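Local coordinates for cellulosomal scaffoldin adaptor protein B (Acetivibrio cellulolyticus, PDB 3BWZ), which serves as an adaptor scaffoldin of the cellulosome, represented here by a type II cohesin module, a domain whose family binds dockerins to assemble the complex, at residues A[3-15]-A[21-33]. Numbering follows the deposited sequence.
Sequences PTSSIEIVLDKTT and IVTASINIKNITN. With EDO (1,2-ethanediol), chain F.
S6, E8 and V10 exchange paired backbone hydrogen bonds with K29, N27 and S25, making strands 6-11 and 21-29 an antiparallel hairpin. The bonds are of ordinary length, S25 N to V10 O being 2.8 Å, and the strand directions differ by 155°. Strand 158-165 runs parallel along the other edge of 6-11, while 111-120 continues the sheet beyond 21-29.

Apolar contacts gather on the face bearing I7, I9, L11, A24, I26 and I28. L11 sends CD2 onto CB of A24, 3.6 Å away, and turns CD1 to V22. In the conformer described, I26 lies beside I7 and points the same way, CD1 of I7 meeting CG2 of I26 at 3.8 Å; both also touch L39 of strand 34-42, within the core of the cohesin sandwich.

Polar side chains close both ends. N30 ND2 donates to T4 O along a nearly straight N-H...O line (165°). K29 bends at chi3 and chi4, and in the conformer described NZ curls back to T4 O (2.7 Å) and T4 OG1, meeting that carbonyl from the face opposite N30. Next to them, S5 OG donates to N30 O. At the turn end the D12 backbone N still donates to T23 O, but it is the side-chain OD1 that accepts from T23 N at 2.8 Å, met from above the carboxylate plane. A water joins D12 OD2, I21 O and T23 OG1, the last also bonded to K117. K13, its chain extended, carries NZ to I21 O (2.8 Å) and forms a salt bridge with E20.

Where backbone pairing stops, side chains of S5, N30, D12 and K13 thus supply bonds to main-chain atoms, and in one conformer K29 gives T4 O a second donor.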
loop_
_atom_site.group_PDB
_atom_site.type_symbol
_atom_site.label_atom_id
_atom_site.label_comp_id
_atom_site.label_asym_id
_atom_site.label_seq_id
_atom_site.Cartn_x
_atom_site.Cartn_y
_atom_site.Cartn_z
ATOM N N PRO A 3 -16.586 -8.472 11.037
ATOM C CA PRO A 3 -17.085 -7.169 11.445
ATOM C C PRO A 3 -15.980 -6.148 11.748
ATOM O O PRO A 3 -16.281 -4.957 11.883
ATOM C CB PRO A 3 -17.849 -7.496 12.722
ATOM C CG PRO A 3 -17.029 -8.591 13.343
ATOM C CD PRO A 3 -16.365 -9.346 12.202
ATOM N N THR A 4 -14.728 -6.589 11.881
ATOM C CA THR A 4 -13.637 -5.630 12.060
ATOM C C THR A 4 -13.212 -5.106 10.686
ATOM O O THR A 4 -13.117 -5.838 9.694
ATOM C CB THR A 4 -12.421 -6.150 12.880
ATOM O OG1 THR A 4 -11.273 -6.331 12.048
ATOM C CG2 THR A 4 -12.756 -7.439 13.634
ATOM N N SER A 5 -13.016 -3.809 10.661
ATOM C CA SER A 5 -12.643 -3.111 9.456
ATOM C C SER A 5 -11.197 -2.666 9.582
ATOM O O SER A 5 -10.810 -2.155 10.625
ATOM C CB SER A 5 -13.544 -1.902 9.249
ATOM O OG SER A 5 -14.895 -2.286 9.018
ATOM N N SER A 6 -10.395 -2.871 8.546
ATOM C CA SER A 6 -8.974 -2.602 8.663
ATOM C C SER A 6 -8.305 -2.411 7.312
ATOM O O SER A 6 -8.815 -2.837 6.268
ATOM C CB SER A 6 -8.256 -3.735 9.399
ATOM O OG SER A 6 -8.378 -4.951 8.667
ATOM N N ILE A 7 -7.118 -1.810 7.375
ATOM C CA ILE A 7 -6.139 -1.840 6.290
ATOM C C ILE A 7 -4.839 -2.306 6.923
ATOM O O ILE A 7 -4.521 -1.915 8.054
ATOM C CB ILE A 7 -6.010 -0.475 5.590
ATOM C CG1 ILE A 7 -5.041 -0.563 4.402
ATOM C CG2 ILE A 7 -5.640 0.638 6.558
ATOM C CD1 ILE A 7 -5.091 0.669 3.481
ATOM N N GLU A 8 -4.101 -3.154 6.214
ATOM C CA GLU A 8 -2.900 -3.786 6.729
ATOM C C GLU A 8 -1.856 -3.897 5.651
ATOM O O GLU A 8 -2.168 -4.190 4.499
ATOM C CB GLU A 8 -3.221 -5.197 7.255
ATOM C CG GLU A 8 -2.033 -5.900 7.936
ATOM C CD GLU A 8 -2.364 -7.215 8.612
ATOM O OE1 GLU A 8 -3.508 -7.658 8.547
ATOM O OE2 GLU A 8 -1.435 -7.809 9.210
ATOM N N ILE A 9 -0.596 -3.765 6.038
ATOM C CA ILE A 9 0.528 -4.111 5.181
ATOM C C ILE A 9 0.957 -5.534 5.529
ATOM O O ILE A 9 1.379 -5.791 6.632
ATOM C CB ILE A 9 1.712 -3.154 5.339
ATOM C CG1 ILE A 9 1.274 -1.702 5.185
ATOM C CG2 ILE A 9 2.842 -3.532 4.401
ATOM C CD1 ILE A 9 2.390 -0.671 5.485
ATOM N N VAL A 10 0.801 -6.439 4.574
ATOM C CA VAL A 10 1.008 -7.862 4.740
ATOM C C VAL A 10 2.190 -8.300 3.891
ATOM O O VAL A 10 2.174 -8.088 2.698
ATOM C CB VAL A 10 -0.303 -8.665 4.343
ATOM C CG1 VAL A 10 -0.105 -10.166 4.484
ATOM C CG2 VAL A 10 -1.482 -8.186 5.202
ATOM N N LEU A 11 3.191 -8.939 4.481
ATOM C CA LEU A 11 4.328 -9.455 3.709
ATOM C C LEU A 11 4.184 -10.935 3.418
ATOM O O LEU A 11 3.644 -11.698 4.220
ATOM C CB LEU A 11 5.638 -9.253 4.470
ATOM C CG LEU A 11 5.879 -7.835 4.962
ATOM C CD1 LEU A 11 7.277 -7.733 5.603
ATOM C CD2 LEU A 11 5.678 -6.812 3.894
ATOM N N ASP A 12 4.707 -11.368 2.281
ATOM C CA ASP A 12 4.726 -12.785 1.967
ATOM C C ASP A 12 5.817 -13.572 2.680
ATOM O O ASP A 12 5.810 -14.796 2.634
ATOM C CB ASP A 12 4.791 -13.021 0.454
ATOM C CG ASP A 12 6.102 -12.579 -0.174
ATOM O OD1 ASP A 12 6.746 -11.644 0.323
ATOM O OD2 ASP A 12 6.427 -13.169 -1.238
ATOM N N LYS A 13 6.781 -12.886 3.264
ATOM C CA LYS A 13 7.934 -13.461 3.914
ATOM C C LYS A 13 8.147 -12.774 5.286
ATOM O O LYS A 13 7.879 -11.591 5.432
ATOM C CB LYS A 13 9.182 -13.236 3.048
ATOM C CG LYS A 13 9.176 -13.983 1.751
ATOM C CD LYS A 13 10.339 -13.597 0.866
ATOM C CE LYS A 13 10.318 -14.383 -0.458
ATOM N NZ LYS A 13 11.402 -14.067 -1.389
ATOM N N THR A 14 8.579 -13.545 6.267
ATOM C CA THR A 14 9.035 -13.033 7.550
ATOM C C THR A 14 10.513 -12.783 7.604
ATOM O O THR A 14 11.007 -11.934 8.374
ATOM C CB THR A 14 8.588 -13.967 8.768
ATOM O OG1 THR A 14 9.174 -15.288 8.634
ATOM C CG2 THR A 14 7.097 -14.048 8.903
ATOM N N THR A 15 11.205 -13.591 6.834
ATOM C CA THR A 15 12.646 -13.572 6.758
ATOM C C THR A 15 12.999 -13.601 5.273
ATOM O O THR A 15 12.304 -14.243 4.488
ATOM C CB THR A 15 13.164 -14.691 7.596
ATOM O OG1 THR A 15 12.670 -14.528 8.935
ATOM C CG2 THR A 15 14.609 -14.592 7.645
ATOM N N ILE A 21 13.197 -10.844 -3.071
ATOM C CA ILE A 21 12.069 -9.930 -3.183
ATOM C C ILE A 21 11.062 -10.243 -2.073
ATOM O O ILE A 21 10.643 -11.398 -1.908
ATOM C CB ILE A 21 11.390 -10.041 -4.568
ATOM C CG1 ILE A 21 12.415 -9.816 -5.683
ATOM C CG2 ILE A 21 10.227 -9.052 -4.667
ATOM C CD1 ILE A 21 13.219 -8.543 -5.588
ATOM N N VAL A 22 10.664 -9.209 -1.356
ATOM C CA VAL A 22 9.617 -9.287 -0.360
ATOM C C VAL A 22 8.419 -8.534 -0.917
ATOM O O VAL A 22 8.535 -7.365 -1.328
ATOM C CB VAL A 22 10.085 -8.623 0.963
ATOM C CG1 VAL A 22 8.928 -8.547 1.974
ATOM C CG2 VAL A 22 11.291 -9.340 1.547
ATOM N N THR A 23 7.262 -9.190 -0.970
ATOM C CA THR A 23 6.071 -8.591 -1.542
ATOM C C THR A 23 5.183 -8.094 -0.429
ATOM O O THR A 23 4.704 -8.890 0.393
ATOM C CB THR A 23 5.349 -9.603 -2.440
ATOM O OG1 THR A 23 6.229 -10.025 -3.493
ATOM C CG2 THR A 23 4.105 -9.000 -3.069
ATOM N N ALA A 24 4.948 -6.789 -0.418
ATOM C CA ALA A 24 4.061 -6.154 0.545
ATOM C C ALA A 24 2.702 -5.937 -0.128
ATOM O O ALA A 24 2.551 -5.128 -1.041
ATOM C CB ALA A 24 4.653 -4.825 1.012
ATOM N N SER A 25 1.704 -6.659 0.354
ATOM C CA SER A 25 0.339 -6.516 -0.110
ATOM C C SER A 25 -0.419 -5.605 0.829
ATOM O O SER A 25 -0.395 -5.776 2.045
ATOM C CB SER A 25 -0.345 -7.885 -0.148
ATOM O OG SER A 25 0.276 -8.719 -1.099
ATOM N N ILE A 26 -1.082 -4.601 0.268
ATOM C CA ILE A 26 -1.870 -3.650 1.027
ATOM C C ILE A 26 -3.310 -4.136 0.995
ATOM O O ILE A 26 -3.981 -4.058 -0.030
ATOM C CB ILE A 26 -1.768 -2.225 0.491
ATOM C CG1 ILE A 26 -0.315 -1.722 0.449
ATOM C CG2 ILE A 26 -2.628 -1.316 1.360
ATOM C CD1 ILE A 26 -0.114 -0.576 -0.420
ATOM N N ASN A 27 -3.763 -4.693 2.114
ATOM C CA ASN A 27 -5.012 -5.427 2.192
ATOM C C ASN A 27 -6.022 -4.690 3.038
ATOM O O ASN A 27 -5.728 -4.316 4.180
ATOM C CB ASN A 27 -4.807 -6.833 2.774
ATOM C CG ASN A 27 -3.989 -7.713 1.874
ATOM O OD1 ASN A 27 -3.689 -7.365 0.743
ATOM N ND2 ASN A 27 -3.592 -8.868 2.387
ATOM N N ILE A 28 -7.222 -4.527 2.495
ATOM C CA ILE A 28 -8.344 -3.993 3.244
ATOM C C ILE A 28 -9.337 -5.095 3.574
ATOM O O ILE A 28 -9.445 -6.059 2.824
ATOM C CB ILE A 28 -9.045 -2.798 2.532
ATOM C CG1 ILE A 28 -9.755 -3.221 1.238
ATOM C CG2 ILE A 28 -8.064 -1.669 2.275
ATOM C CD1 ILE A 28 -10.648 -2.125 0.638
ATOM N N LYS A 29 -10.036 -4.919 4.677
ATOM C CA LYS A 29 -11.093 -5.804 5.102
ATOM C C LYS A 29 -12.295 -4.991 5.560
ATOM O O LYS A 29 -12.176 -4.129 6.431
ATOM C CB LYS A 29 -10.628 -6.666 6.270
ATOM C CG LYS A 29 -11.583 -7.712 6.716
ATOM C CD LYS A 29 -10.966 -8.620 7.758
ATOM C CE LYS A 29 -11.276 -8.228 9.200
ATOM N NZ LYS A 29 -10.676 -6.915 9.588
ATOM N N ASN A 30 -13.456 -5.315 4.999
ATOM C CA ASN A 30 -14.725 -4.767 5.456
ATOM C C ASN A 30 -14.755 -3.260 5.472
ATOM O O ASN A 30 -15.255 -2.660 6.412
ATOM C CB ASN A 30 -15.099 -5.335 6.828
ATOM C CG ASN A 30 -15.205 -6.829 6.814
ATOM O OD1 ASN A 30 -15.731 -7.412 5.865
ATOM N ND2 ASN A 30 -14.667 -7.468 7.837
ATOM N N ILE A 31 -14.265 -2.639 4.405
ATOM C CA ILE A 31 -14.348 -1.189 4.268
ATOM C C ILE A 31 -15.590 -0.880 3.435
ATOM O O ILE A 31 -15.620 -1.109 2.220
ATOM C CB ILE A 31 -13.095 -0.574 3.638
ATOM C CG1 ILE A 31 -11.824 -0.967 4.420
ATOM C CG2 ILE A 31 -13.277 0.938 3.539
ATOM C CD1 ILE A 31 -11.785 -0.470 5.854
ATOM N N THR A 32 -16.630 -0.398 4.104
ATOM C CA THR A 32 -17.937 -0.278 3.477
ATOM C C THR A 32 -17.902 0.656 2.267
ATOM O O THR A 32 -17.438 1.790 2.362
ATOM C CB THR A 32 -18.958 0.228 4.489
ATOM O OG1 THR A 32 -19.003 -0.688 5.586
ATOM C CG2 THR A 32 -20.338 0.353 3.844
ATOM N N ASN A 33 -18.360 0.158 1.122
ATOM C CA ASN A 33 -18.492 0.962 -0.090
ATOM C C ASN A 33 -17.189 1.615 -0.538
ATOM O O ASN A 33 -17.194 2.660 -1.158
ATOM C CB ASN A 33 -19.623 2.001 0.063
ATOM C CG ASN A 33 -20.976 1.373 0.306
ATOM O OD1 ASN A 33 -21.893 2.016 0.882
ATOM N ND2 ASN A 33 -21.139 0.165 -0.140
HETATM C C1 EDO F . 6.747 -17.890 8.525
HETATM O O1 EDO F . 7.625 -17.290 7.570
HETATM C C2 EDO F . 6.628 -19.388 8.308
HETATM O O2 EDO F . 5.917 -19.755 7.135
HETATM O O HOH W 1 -6.849 -5.569 6.496
HETATM O O HOH W 2 -8.288 -7.191 10.203
HETATM O O HOH W 3 8.091 -11.931 -2.860
#